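Local coordinates for protein transcriptional regulator, LYSR family (Neisseria meningitidis, PDB 4AB5) that probably regulates transcription of methionine-biosynthesis genes as a MetR-like DNA-binding protein, represented here by its regulatory, LysR substrate-binding domain, at residues P112-D115 with E116-D119; E138-I141 with A142-L146; N199-C202 with Q203-E207; H17-F20 with D21-M24; T99-D102 with F103-E106. All blocks are in the same frame, centred on the assembly; numbering follows the deposited sequence.

Contact 1: P112-D115 with E116-D119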
loop_
_atom_site.group_PDB
_atom_site.type_symbol
_atom_site.label_atom_id
_atom_site.label_comp_id
_atom_site.label_asym_id
_atom_site.label_seq_id
_atom_site.Cartn_x
_atom_site.Cartn_y
_atom_site.Cartn_z
ATOM N N PRO B 112 9.650 5.055 0.602
ATOM C CA PRO B 112 10.375 5.926 1.551
ATOM C C PRO B 112 11.245 5.105 2.490
ATOM O O PRO B 112 10.906 4.852 3.654
ATOM C CB PRO B 112 9.246 6.689 2.273
ATOM C CG PRO B 112 7.971 6.277 1.577
ATOM C CD PRO B 112 8.243 4.924 1.010
ATOM N N VAL B 113 12.383 4.685 1.953
ATOM C CA VAL B 113 13.309 3.781 2.607
ATOM C C VAL B 113 14.769 4.162 2.232
ATOM O O VAL B 113 14.957 4.844 1.217
ATOM C CB VAL B 113 12.862 2.350 2.175
ATOM C CG1 VAL B 113 13.749 1.736 1.102
ATOM C CG2 VAL B 113 12.679 1.430 3.368
ATOM N N PRO B 114 15.813 3.817 3.034
ATOM C CA PRO B 114 17.180 4.188 2.626
ATOM C C PRO B 114 17.646 3.398 1.404
ATOM O O PRO B 114 17.146 2.304 1.143
ATOM C CB PRO B 114 18.037 3.894 3.868
ATOM C CG PRO B 114 17.111 3.430 4.925
ATOM C CD PRO B 114 15.829 3.026 4.280
ATOM N N ASP B 115 18.593 3.976 0.651
ATOM C CA ASP B 115 19.186 3.436 -0.574
ATOM C C ASP B 115 19.702 2.002 -0.497
ATOM O O ASP B 115 19.703 1.312 -1.516
ATOM C CB ASP B 115 20.261 4.388 -1.103
ATOM C CG ASP B 115 19.732 5.499 -1.990
ATOM O OD1 ASP B 115 18.489 5.615 -2.132
ATOM O OD2 ASP B 115 20.552 6.225 -2.572
ATOM N N GLU B 116 20.072 1.537 0.715
ATOM C CA GLU B 116 20.562 0.178 1.017
ATOM C C GLU B 116 19.505 -0.863 0.686
ATOM O O GLU B 116 19.841 -1.936 0.201
ATOM C CB GLU B 116 20.962 0.046 2.502
ATOM C CG GLU B 116 22.155 0.883 2.918
ATOM C CD GLU B 116 21.966 2.381 2.801
ATOM O OE1 GLU B 116 21.201 2.946 3.615
ATOM O OE2 GLU B 116 22.534 2.982 1.860
HETATM N N MSE B 117 18.231 -0.542 0.936
HETATM C CA MSE B 117 17.117 -1.437 0.643
HETATM C C MSE B 117 16.657 -1.354 -0.808
HETATM O O MSE B 117 15.801 -2.138 -1.209
HETATM C CB MSE B 117 15.944 -1.157 1.576
HETATM C CG MSE B 117 15.950 -2.015 2.811
HETATM SE SE MSE B 117 15.766 -0.901 4.376
HETATM C CE MSE B 117 17.610 -1.102 5.107
ATOM N N LEU B 118 17.204 -0.418 -1.594
ATOM C CA LEU B 118 16.799 -0.293 -2.992
ATOM C C LEU B 118 17.872 -0.822 -3.944
ATOM O O LEU B 118 18.982 -0.308 -3.950
ATOM C CB LEU B 118 16.390 1.156 -3.340
ATOM C CG LEU B 118 15.345 1.827 -2.453
ATOM C CD1 LEU B 118 15.386 3.325 -2.616
ATOM C CD2 LEU B 118 13.960 1.288 -2.724
ATOM N N ASP B 119 17.524 -1.851 -4.746
ATOM C CA ASP B 119 18.400 -2.524 -5.709
ATOM C C ASP B 119 19.040 -1.616 -6.741
ATOM O O ASP B 119 20.254 -1.695 -6.921
ATOM C CB ASP B 119 17.697 -3.714 -6.367
ATOM C CG ASP B 119 17.888 -5.047 -5.649
ATOM O OD1 ASP B 119 18.060 -5.045 -4.415
ATOM O OD2 ASP B 119 17.835 -6.086 -6.318
#

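Contact 2: E138-I141 with A142-L146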
loop_
_atom_site.group_PDB
_atom_site.type_symbol
_atom_site.label_atom_id
_atom_site.label_comp_id
_atom_site.label_asym_id
_atom_site.label_seq_id
_atom_site.Cartn_x
_atom_site.Cartn_y
_atom_site.Cartn_z
ATOM N N GLU B 138 4.688 5.381 -0.336
ATOM C CA GLU B 138 4.514 4.078 0.313
ATOM C C GLU B 138 3.689 3.137 -0.583
ATOM O O GLU B 138 3.691 1.933 -0.350
ATOM C CB GLU B 138 3.793 4.248 1.668
ATOM C CG GLU B 138 4.591 5.000 2.729
ATOM C CD GLU B 138 5.699 4.232 3.433
ATOM O OE1 GLU B 138 5.722 2.982 3.363
ATOM O OE2 GLU B 138 6.530 4.891 4.099
ATOM N N LEU B 139 2.972 3.686 -1.593
ATOM C CA LEU B 139 2.069 2.941 -2.473
ATOM C C LEU B 139 2.521 2.866 -3.916
ATOM O O LEU B 139 2.823 3.894 -4.521
ATOM C CB LEU B 139 0.633 3.511 -2.391
ATOM C CG LEU B 139 0.079 3.816 -0.989
ATOM C CD1 LEU B 139 -1.189 4.631 -1.061
ATOM C CD2 LEU B 139 -0.129 2.550 -0.173
ATOM N N THR B 140 2.518 1.645 -4.477
ATOM C CA THR B 140 2.897 1.330 -5.859
ATOM C C THR B 140 1.976 2.042 -6.845
ATOM O O THR B 140 2.449 2.628 -7.815
ATOM C CB THR B 140 2.903 -0.199 -6.054
ATOM O OG1 THR B 140 3.857 -0.784 -5.165
ATOM C CG2 THR B 140 3.208 -0.615 -7.479
ATOM N N ILE B 141 0.662 2.002 -6.575
ATOM C CA ILE B 141 -0.375 2.637 -7.390
ATOM C C ILE B 141 -0.135 4.152 -7.550
ATOM O O ILE B 141 -0.385 4.696 -8.627
ATOM C CB ILE B 141 -1.813 2.272 -6.927
ATOM C CG1 ILE B 141 -2.109 2.746 -5.476
ATOM C CG2 ILE B 141 -2.073 0.768 -7.105
ATOM C CD1 ILE B 141 -3.575 2.645 -5.041
ATOM N N ALA B 142 0.405 4.803 -6.498
ATOM C CA ALA B 142 0.740 6.223 -6.510
ATOM C C ALA B 142 2.035 6.457 -7.298
ATOM O O ALA B 142 2.104 7.434 -8.036
ATOM C CB ALA B 142 0.862 6.757 -5.093
ATOM N N ILE B 143 3.037 5.541 -7.180
ATOM C CA ILE B 143 4.285 5.604 -7.948
ATOM C C ILE B 143 3.978 5.609 -9.453
ATOM O O ILE B 143 4.442 6.510 -10.153
ATOM C CB ILE B 143 5.312 4.496 -7.558
ATOM C CG1 ILE B 143 5.837 4.712 -6.107
ATOM C CG2 ILE B 143 6.488 4.438 -8.580
ATOM C CD1 ILE B 143 6.753 3.621 -5.542
ATOM N N ILE B 144 3.159 4.636 -9.929
ATOM C CA ILE B 144 2.757 4.500 -11.327
ATOM C C ILE B 144 2.051 5.740 -11.854
ATOM O O ILE B 144 2.403 6.204 -12.941
ATOM C CB ILE B 144 2.021 3.142 -11.599
ATOM C CG1 ILE B 144 3.052 2.029 -11.852
ATOM C CG2 ILE B 144 1.023 3.212 -12.779
ATOM C CD1 ILE B 144 3.124 1.061 -10.824
ATOM N N GLN B 145 1.110 6.316 -11.073
ATOM C CA GLN B 145 0.389 7.533 -11.502
ATOM C C GLN B 145 1.282 8.758 -11.590
ATOM O O GLN B 145 1.076 9.588 -12.459
ATOM C CB GLN B 145 -0.859 7.812 -10.654
ATOM C CG GLN B 145 -1.976 6.779 -10.809
ATOM C CD GLN B 145 -2.420 6.531 -12.234
ATOM O OE1 GLN B 145 -2.554 7.445 -13.046
ATOM N NE2 GLN B 145 -2.694 5.281 -12.550
ATOM N N LEU B 146 2.295 8.842 -10.712
ATOM C CA LEU B 146 3.286 9.912 -10.697
ATOM C C LEU B 146 4.219 9.774 -11.913
ATOM O O LEU B 146 4.511 10.772 -12.580
ATOM C CB LEU B 146 4.091 9.886 -9.388
ATOM C CG LEU B 146 3.410 10.448 -8.142
ATOM C CD1 LEU B 146 4.253 10.188 -6.927
ATOM C CD2 LEU B 146 3.126 11.934 -8.272
#

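Contact 3: N199-C202 with Q203-E207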
loop_
_atom_site.group_PDB
_atom_site.type_symbol
_atom_site.label_atom_id
_atom_site.label_comp_id
_atom_site.label_asym_id
_atom_site.label_seq_id
_atom_site.Cartn_x
_atom_site.Cartn_y
_atom_site.Cartn_z
ATOM N N ASN B 199 9.299 -24.375 6.577
ATOM C CA ASN B 199 9.654 -24.931 5.284
ATOM C C ASN B 199 8.459 -24.926 4.343
ATOM O O ASN B 199 8.618 -24.583 3.172
ATOM C CB ASN B 199 10.228 -26.339 5.446
ATOM C CG ASN B 199 11.549 -26.529 4.778
ATOM O OD1 ASN B 199 11.670 -27.285 3.813
ATOM N ND2 ASN B 199 12.545 -25.742 5.155
ATOM N N ASN B 200 7.255 -25.265 4.870
ATOM C CA ASN B 200 6.032 -25.285 4.083
ATOM C C ASN B 200 5.578 -23.873 3.691
ATOM O O ASN B 200 5.006 -23.705 2.614
ATOM C CB ASN B 200 4.945 -26.111 4.762
ATOM C CG ASN B 200 3.704 -26.265 3.942
ATOM O OD1 ASN B 200 3.689 -26.815 2.833
ATOM N ND2 ASN B 200 2.647 -25.696 4.451
ATOM N N PHE B 201 5.873 -22.851 4.527
ATOM C CA PHE B 201 5.533 -21.467 4.181
ATOM C C PHE B 201 6.347 -21.005 2.965
ATOM O O PHE B 201 5.821 -20.298 2.108
ATOM C CB PHE B 201 5.728 -20.503 5.364
ATOM C CG PHE B 201 5.217 -19.106 5.096
ATOM C CD1 PHE B 201 3.873 -18.880 4.825
ATOM C CD2 PHE B 201 6.079 -18.015 5.130
ATOM C CE1 PHE B 201 3.402 -17.585 4.582
ATOM C CE2 PHE B 201 5.608 -16.715 4.892
ATOM C CZ PHE B 201 4.275 -16.509 4.606
ATOM N N CYS B 202 7.613 -21.446 2.877
ATOM C CA CYS B 202 8.508 -21.124 1.763
ATOM C C CYS B 202 8.088 -21.817 0.485
ATOM O O CYS B 202 8.154 -21.200 -0.585
ATOM C CB CYS B 202 9.950 -21.430 2.117
ATOM S SG CYS B 202 10.535 -20.558 3.585
ATOM N N GLN B 203 7.616 -23.076 0.585
ATOM C CA GLN B 203 7.126 -23.785 -0.598
ATOM C C GLN B 203 5.803 -23.212 -1.114
ATOM O O GLN B 203 5.583 -23.234 -2.321
ATOM C CB GLN B 203 7.161 -25.320 -0.479
ATOM C CG GLN B 203 6.209 -25.950 0.521
ATOM C CD GLN B 203 6.434 -27.440 0.649
ATOM O OE1 GLN B 203 6.294 -28.203 -0.315
ATOM N NE2 GLN B 203 6.775 -27.891 1.850
ATOM N N ILE B 204 4.980 -22.609 -0.214
ATOM C CA ILE B 204 3.728 -21.919 -0.550
ATOM C C ILE B 204 4.075 -20.647 -1.325
ATOM O O ILE B 204 3.499 -20.427 -2.389
ATOM C CB ILE B 204 2.843 -21.661 0.712
ATOM C CG1 ILE B 204 2.155 -22.969 1.196
ATOM C CG2 ILE B 204 1.791 -20.553 0.481
ATOM C CD1 ILE B 204 1.598 -22.935 2.687
ATOM N N ILE B 205 5.048 -19.841 -0.821
ATOM C CA ILE B 205 5.525 -18.604 -1.470
ATOM C C ILE B 205 6.002 -18.917 -2.907
ATOM O O ILE B 205 5.642 -18.191 -3.838
ATOM C CB ILE B 205 6.648 -17.920 -0.627
ATOM C CG1 ILE B 205 6.108 -17.272 0.678
ATOM C CG2 ILE B 205 7.457 -16.915 -1.455
ATOM C CD1 ILE B 205 7.268 -16.879 1.736
ATOM N N ARG B 206 6.796 -20.009 -3.075
ATOM C CA ARG B 206 7.340 -20.435 -4.368
ATOM C C ARG B 206 6.275 -20.920 -5.348
ATOM O O ARG B 206 6.252 -20.441 -6.482
ATOM C CB ARG B 206 8.463 -21.471 -4.203
ATOM C CG ARG B 206 9.777 -20.882 -3.708
ATOM C CD ARG B 206 10.925 -21.886 -3.787
ATOM N NE ARG B 206 10.712 -23.045 -2.922
ATOM C CZ ARG B 206 11.135 -23.144 -1.666
ATOM N NH1 ARG B 206 11.845 -22.164 -1.115
ATOM N NH2 ARG B 206 10.861 -24.232 -0.952
ATOM N N GLU B 207 5.380 -21.836 -4.920
ATOM C CA GLU B 207 4.296 -22.354 -5.771
ATOM C C GLU B 207 3.386 -21.235 -6.224
ATOM O O GLU B 207 3.005 -21.211 -7.390
ATOM C CB GLU B 207 3.463 -23.434 -5.058
ATOM C CG GLU B 207 4.170 -24.771 -4.895
ATOM C CD GLU B 207 3.464 -25.812 -4.040
ATOM O OE1 GLU B 207 2.672 -25.437 -3.141
ATOM O OE2 GLU B 207 3.746 -27.015 -4.248
#

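Contact 4: H17-F20 with D21-M24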
loop_
_atom_site.group_PDB
_atom_site.type_symbol
_atom_site.label_atom_id
_atom_site.label_comp_id
_atom_site.label_asym_id
_atom_site.label_seq_id
_atom_site.Cartn_x
_atom_site.Cartn_y
_atom_site.Cartn_z
ATOM N N HIS B 17 8.489 -3.535 0.197
ATOM C CA HIS B 17 7.123 -3.128 -0.162
ATOM C C HIS B 17 6.413 -4.034 -1.177
ATOM O O HIS B 17 5.281 -4.445 -0.916
ATOM C CB HIS B 17 7.120 -1.670 -0.634
ATOM C CG HIS B 17 7.401 -0.662 0.440
ATOM N ND1 HIS B 17 6.451 0.275 0.815
ATOM C CD2 HIS B 17 8.536 -0.434 1.145
ATOM C CE1 HIS B 17 7.024 1.021 1.744
ATOM N NE2 HIS B 17 8.278 0.636 1.976
ATOM N N THR B 18 7.054 -4.321 -2.339
ATOM C CA THR B 18 6.476 -5.170 -3.399
ATOM C C THR B 18 6.179 -6.591 -2.918
ATOM O O THR B 18 5.221 -7.202 -3.389
ATOM C CB THR B 18 7.313 -5.156 -4.697
ATOM O OG1 THR B 18 8.640 -5.623 -4.445
ATOM C CG2 THR B 18 7.342 -3.801 -5.368
ATOM N N CYS B 19 6.994 -7.092 -1.961
ATOM C CA CYS B 19 6.899 -8.408 -1.309
ATOM C C CYS B 19 5.487 -8.727 -0.814
ATOM O O CYS B 19 5.010 -9.842 -1.019
ATOM C CB CYS B 19 7.922 -8.523 -0.181
ATOM S SG CYS B 19 9.649 -8.492 -0.737
ATOM N N PHE B 20 4.812 -7.728 -0.209
ATOM C CA PHE B 20 3.453 -7.810 0.336
ATOM C C PHE B 20 2.407 -8.297 -0.673
ATOM O O PHE B 20 1.454 -8.982 -0.280
ATOM C CB PHE B 20 3.047 -6.465 0.958
ATOM C CG PHE B 20 3.641 -6.198 2.321
ATOM C CD1 PHE B 20 4.948 -5.733 2.452
ATOM C CD2 PHE B 20 2.891 -6.400 3.476
ATOM C CE1 PHE B 20 5.499 -5.487 3.720
ATOM C CE2 PHE B 20 3.446 -6.174 4.742
ATOM C CZ PHE B 20 4.743 -5.710 4.856
ATOM N N ASP B 21 2.600 -7.992 -1.968
ATOM C CA ASP B 21 1.689 -8.435 -3.022
ATOM C C ASP B 21 1.535 -9.948 -3.106
ATOM O O ASP B 21 0.425 -10.431 -3.332
ATOM C CB ASP B 21 2.079 -7.834 -4.382
ATOM C CG ASP B 21 1.716 -6.367 -4.546
ATOM O OD1 ASP B 21 1.072 -5.802 -3.625
ATOM O OD2 ASP B 21 2.066 -5.783 -5.600
ATOM N N TRP B 22 2.640 -10.693 -2.911
ATOM C CA TRP B 22 2.629 -12.160 -2.924
ATOM C C TRP B 22 2.678 -12.786 -1.519
ATOM O O TRP B 22 2.195 -13.911 -1.341
ATOM C CB TRP B 22 3.731 -12.731 -3.833
ATOM C CG TRP B 22 5.084 -12.129 -3.618
ATOM C CD1 TRP B 22 5.659 -11.135 -4.351
ATOM C CD2 TRP B 22 6.039 -12.491 -2.615
ATOM N NE1 TRP B 22 6.917 -10.861 -3.874
ATOM C CE2 TRP B 22 7.174 -11.676 -2.804
ATOM C CE3 TRP B 22 6.050 -13.434 -1.571
ATOM C CZ2 TRP B 22 8.294 -11.752 -1.973
ATOM C CZ3 TRP B 22 7.152 -13.492 -0.735
ATOM C CH2 TRP B 22 8.268 -12.678 -0.954
ATOM N N LEU B 23 3.227 -12.049 -0.531
ATOM C CA LEU B 23 3.359 -12.506 0.848
ATOM C C LEU B 23 2.045 -12.546 1.610
ATOM O O LEU B 23 1.837 -13.477 2.389
ATOM C CB LEU B 23 4.424 -11.696 1.612
ATOM C CG LEU B 23 4.939 -12.309 2.920
ATOM C CD1 LEU B 23 5.634 -13.628 2.677
ATOM C CD2 LEU B 23 5.871 -11.352 3.631
HETATM N N MSE B 24 1.169 -11.541 1.408
HETATM C CA MSE B 24 -0.145 -11.496 2.062
HETATM C C MSE B 24 -1.041 -12.673 1.631
HETATM O O MSE B 24 -1.467 -13.397 2.527
HETATM C CB MSE B 24 -0.828 -10.119 1.917
HETATM C CG MSE B 24 -0.041 -8.968 2.551
HETATM SE SE MSE B 24 0.495 -9.230 4.418
HETATM C CE MSE B 24 2.381 -9.811 4.194
HETATM O O HOH W 1 9.165 -8.901 -4.042
#

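Contact 5: T99-D102 with F103-E106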
loop_
_atom_site.group_PDB
_atom_site.type_symbol
_atom_site.label_atom_id
_atom_site.label_comp_id
_atom_site.label_asym_id
_atom_site.label_seq_id
_atom_site.Cartn_x
_atom_site.Cartn_y
_atom_site.Cartn_z
ATOM N N THR B 99 21.202 3.371 -19.246
ATOM C CA THR B 99 22.509 3.277 -18.584
ATOM C C THR B 99 22.376 4.020 -17.248
ATOM O O THR B 99 21.439 4.808 -17.092
ATOM C CB THR B 99 23.625 3.913 -19.463
ATOM O OG1 THR B 99 23.388 5.314 -19.611
ATOM C CG2 THR B 99 23.756 3.261 -20.835
ATOM N N ALA B 100 23.307 3.812 -16.307
ATOM C CA ALA B 100 23.319 4.503 -15.011
ATOM C C ALA B 100 23.263 6.039 -15.194
ATOM O O ALA B 100 22.521 6.721 -14.479
ATOM C CB ALA B 100 24.563 4.112 -14.227
ATOM N N GLU B 101 23.990 6.555 -16.210
ATOM C CA GLU B 101 24.071 7.971 -16.594
ATOM C C GLU B 101 22.732 8.575 -17.064
ATOM O O GLU B 101 22.563 9.792 -16.982
ATOM C CB GLU B 101 25.151 8.172 -17.674
ATOM C CG GLU B 101 26.589 8.047 -17.174
ATOM C CD GLU B 101 27.145 6.660 -16.892
ATOM O OE1 GLU B 101 26.498 5.655 -17.272
ATOM O OE2 GLU B 101 28.239 6.581 -16.286
ATOM N N ASP B 102 21.782 7.737 -17.546
ATOM C CA ASP B 102 20.454 8.183 -18.004
ATOM C C ASP B 102 19.544 8.639 -16.851
ATOM O O ASP B 102 18.553 9.331 -17.090
ATOM C CB ASP B 102 19.763 7.114 -18.873
ATOM C CG ASP B 102 20.433 6.839 -20.208
ATOM O OD1 ASP B 102 20.911 7.802 -20.847
ATOM O OD2 ASP B 102 20.438 5.670 -20.637
ATOM N N PHE B 103 19.907 8.269 -15.611
ATOM C CA PHE B 103 19.213 8.609 -14.375
ATOM C C PHE B 103 19.654 9.973 -13.809
ATOM O O PHE B 103 18.923 10.538 -13.000
ATOM C CB PHE B 103 19.445 7.508 -13.322
ATOM C CG PHE B 103 18.863 6.154 -13.664
ATOM C CD1 PHE B 103 19.587 5.237 -14.418
ATOM C CD2 PHE B 103 17.591 5.792 -13.221
ATOM C CE1 PHE B 103 19.044 3.990 -14.740
ATOM C CE2 PHE B 103 17.048 4.546 -13.546
ATOM C CZ PHE B 103 17.779 3.654 -14.299
ATOM N N ILE B 104 20.833 10.500 -14.235
ATOM C CA ILE B 104 21.428 11.763 -13.768
ATOM C C ILE B 104 20.468 12.967 -13.611
ATOM O O ILE B 104 20.360 13.521 -12.517
ATOM C CB ILE B 104 22.791 12.107 -14.456
ATOM C CG1 ILE B 104 23.896 11.136 -13.995
ATOM C CG2 ILE B 104 23.220 13.577 -14.200
ATOM C CD1 ILE B 104 25.170 11.132 -14.815
ATOM N N GLY B 105 19.785 13.346 -14.673
ATOM C CA GLY B 105 18.872 14.486 -14.621
ATOM C C GLY B 105 17.511 14.253 -13.988
ATOM O O GLY B 105 16.987 15.130 -13.299
ATOM N N GLU B 106 16.941 13.063 -14.237
ATOM C CA GLU B 106 15.613 12.589 -13.866
ATOM C C GLU B 106 15.336 12.480 -12.369
ATOM O O GLU B 106 16.229 12.121 -11.605
ATOM C CB GLU B 106 15.359 11.225 -14.538
ATOM C CG GLU B 106 14.737 11.264 -15.933
ATOM C CD GLU B 106 15.519 11.850 -17.086
ATOM O OE1 GLU B 106 16.481 11.192 -17.543
ATOM O OE2 GLU B 106 15.085 12.895 -17.625
#

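Contact 1: P112-D115 with E116-D119
Pro114 and Met117 close one turn of 3-10 type, Met117 N donating to Pro114 O at 3.1 Å, and the next bond follows at once from Leu118 N to Asp115 O at 3.0 Å. Val113, just ahead of the turn, lays its CG1 methyl across the start of the Met117 side chain, 3.7 Å from Met117 CB. The same methyl meets one branch of Leu118, with Val113 CG1 and Leu118 CD2 3.9 Å apart. Met117, a selenomethionine, bends at both chi2 and chi3, which curls its chain alongside the Pro114 ring and leaves SE 3.9 Å from Pro114 CD. Glu116 also folds back: its bend at chi2 (63°) carries the carboxylate past Asp115 toward the proline, where Glu116 OE1 lies 3.3 Å from Pro114 CB. Asp115 has its main polar partner in Arg134, a salt bridge made through OD2, while its OD1 faces the CD1 methyl of Leu118 at van der Waals distance. The turn lies at the surface between strand 108-110 and helix 119-125, with Leu118 at the N-cap of that helix. Helix and turn are tied by Lys122, bonded to Glu116 O, and Asp119 in the first helical turn joins Lys123 and Ser182 of strand 171-189.

Contact 2: E138-I141 with A142-L146
Leu139 and Ile143 join the first turn of helix 140-148 through the backbone: Ile143 N donates to Leu139 O at 3.1 Å, and Ala142 N reaches the same oxygen in a weak bond of 3.3 Å. Leu139 is the N-cap residue; its carbonyl also receives Ser137 OG, and the same oxygen is flanked by Ile143 CG1. The regular helical pattern continues with Ile144 N to Thr140 O at 3.0 Å, nearly on the line of the carbonyl bond, and with a longer bond from Gln145 N to Ile141 O.

Apolar contacts follow the same spacing. The methyl of Thr140 lies alongside Ile144, CG2 to Ile144 CD1 at 3.7 Å, the two side chains pointing the same way. This methyl is turned anti to the threonine's own backbone N, which leaves OG1 beside that N and anti to the carbonyl carbon, where it bonds to Tyr111 OH. Leu139 CB and Ala142 CB make a looser pair at 4.2 Å.

Polar and apolar ends then reach beyond the helix. Gln145 CG lies close to Ile141 O, and the bend at chi2 (-54°) beyond it turns the amide, whose OE1 accepts from Arg31 NH2 of the second subunit. Leu139 and Ile141 both pack on Phe20 of that subunit, while Ile141 and Ile144 also touch Tyr164 of helix 158-166. Helix 140-148 follows strand 134-136 and precedes strand 154-157, as expected of an alpha/beta lobe in a periplasmic-binding-protein-like regulatory domain, and it contributes to the dimer interface.

Contact 3: N199-C202 with Q203-E207
Phe201 and Ile205, one helical turn apart, make the main apolar contact within helix 196-212. The tip of the isoleucine reaches the ring at 3.6 Å, from Ile205 CD1 to Phe201 CE2, and its CG1 lies over one face, offset toward the rim. On another side of the helix, Arg206 folds back over the preceding turn. A bend at chi3 (-63°) swings its guanidinium above Cys202 O, with Arg206 CZ 3.7 Å from that oxygen and the plane of the group centred over it. Arg206 NH1 also lies 3.8 Å from Cys202 CB. Gln203 has its CG between its own backbone N and carbonyl carbon (chi1 68°), placing that carbon 3.3 Å from Asn200 O. Ile204 CG1 packs on the same oxygen.

The backbone sets these spacings: bonds from Gln203 N to Asn199 O, Ile204 N to Asn200 O, Ile205 N to Phe201 O and Arg206 N to Cys202 O follow one another, the last at 3.1 Å.

Beyond the helix, Phe30 meets the Phe201 ring edge to face, and Leu23 of helix 20-33 touches both Phe201 and Ile205. Pro76 O receives a hydrogen bond from Arg206 NH1, and Gln75 OE1 a weak one from NH2. Cys202 O thus takes a hydrogen bond from Arg206 N and faces the flat side of the same residue's guanidinium. NH1, and more weakly NH2, serve strand 72-86, and the nearby carbonyl dipole probably adds a modest attraction for the positive charge.

Contact 4: H17-F20 with D21-M24
Cys19 and Trp22 meet where strand 8-13 hands over to helix 20-33, part of an alpha/beta lobe of the periplasmic-binding-protein-like fold. Cys19 O accepts two backbone bonds, from Leu23 N at 2.9 Å and from Trp22 N at 3.1 Å. The indole lies with one face across that same oxygen, Trp22 CD2 being 3.3 Å from Cys19 O. This follows from chi1 of 48°, which sets CG between the tryptophan's backbone N and carbonyl carbon and folds the ring back over the turn. Cys19 SG, held by its disulfide to Cys16, stands obliquely to the six-membered ring in a sulfur-aromatic contact, while Cys19 CB touches Trp22 CZ2 at 3.7 Å. Phe20 and the selenomethionine Met24 lie side by side in an oblique Met-aromatic contact, with Met24 SE 5.0 Å from the centroid of the Phe20 ring and Met24 CE 3.5 Å from Phe20 CD2. Phe78 meets the indole edge to face, and Ile141 of the second subunit packs on Phe20. At the edge of the indole and in its plane, a water accepts from Trp22 NE1 at 3.0 Å and is also weakly bonded to Thr18 OG1.

Contact 5: T99-D102 with F103-E106
Phe103 turns its CG anti to the carbonyl carbon (chi1 -65°), and this swings the ring back beside the preceding turn so that its rim meets the carbonyls of Thr99 and Ala100. Phe103 CD1 lies 3.3 Å from Thr99 O. Ala100 O sits equally near that carbon, and both oxygens approach the edge of the ring, close to its plane. Ile104 has a similar first torsion (-70°), which sends CG1 back toward Glu101; Ile104 CD1 ends 3.6 Å from Glu101 O and touches CB and CG of the glutamate, the two side chains running alongside each other.

The backbone turns under these groups by bonds that span three residues. Asp102 N donates to Thr99 O, Phe103 N to Ala100 O at 3.2 Å, and Ile104 N to Glu101 O in a weak bond of 3.3 Å. Asp102 closes the start of the turn from the side-chain end: its OD2 takes the backbone N-H of Thr99 at 2.8 Å, met from above the carboxylate plane. Lys95 forms a salt bridge with the same oxygen, so a single carboxylate oxygen gathers a backbone donor and a charged one. The carboxylate of Glu101 pairs with Lys128 through OE2.

Phe103 packs on Leu120 and Leu125 of helix 119-125, which joins the turn to that helix. The bond from Thr99 N to the side chain of Asp102, with the successive three-residue backbone bonds, marks a short helix-like turn in the loop between strands 97-98 and 108-110.

How the contacts relate
From the N terminus the contacts come in the order 4, 5, 1, 2, 3; each is a local contact between adjoining segments, so none nests within or crosses another. Contact 4 leads from strand 8-13 into helix 20-33. Contact 5 turns the chain between strands 97-98 and 108-110, and contact 1 turns it again before helix 119-125; their nearest atoms are about 9 Å apart. Contact 2 starts helix 140-148 and touches contact 1 through Glu138 and Pro112. His17 of contact 4 packs against both of these residues. Contact 3, on helix 196-212, reaches contact 4 through Ile205 and Trp22. Contacts 2 and 4 both meet the second subunit.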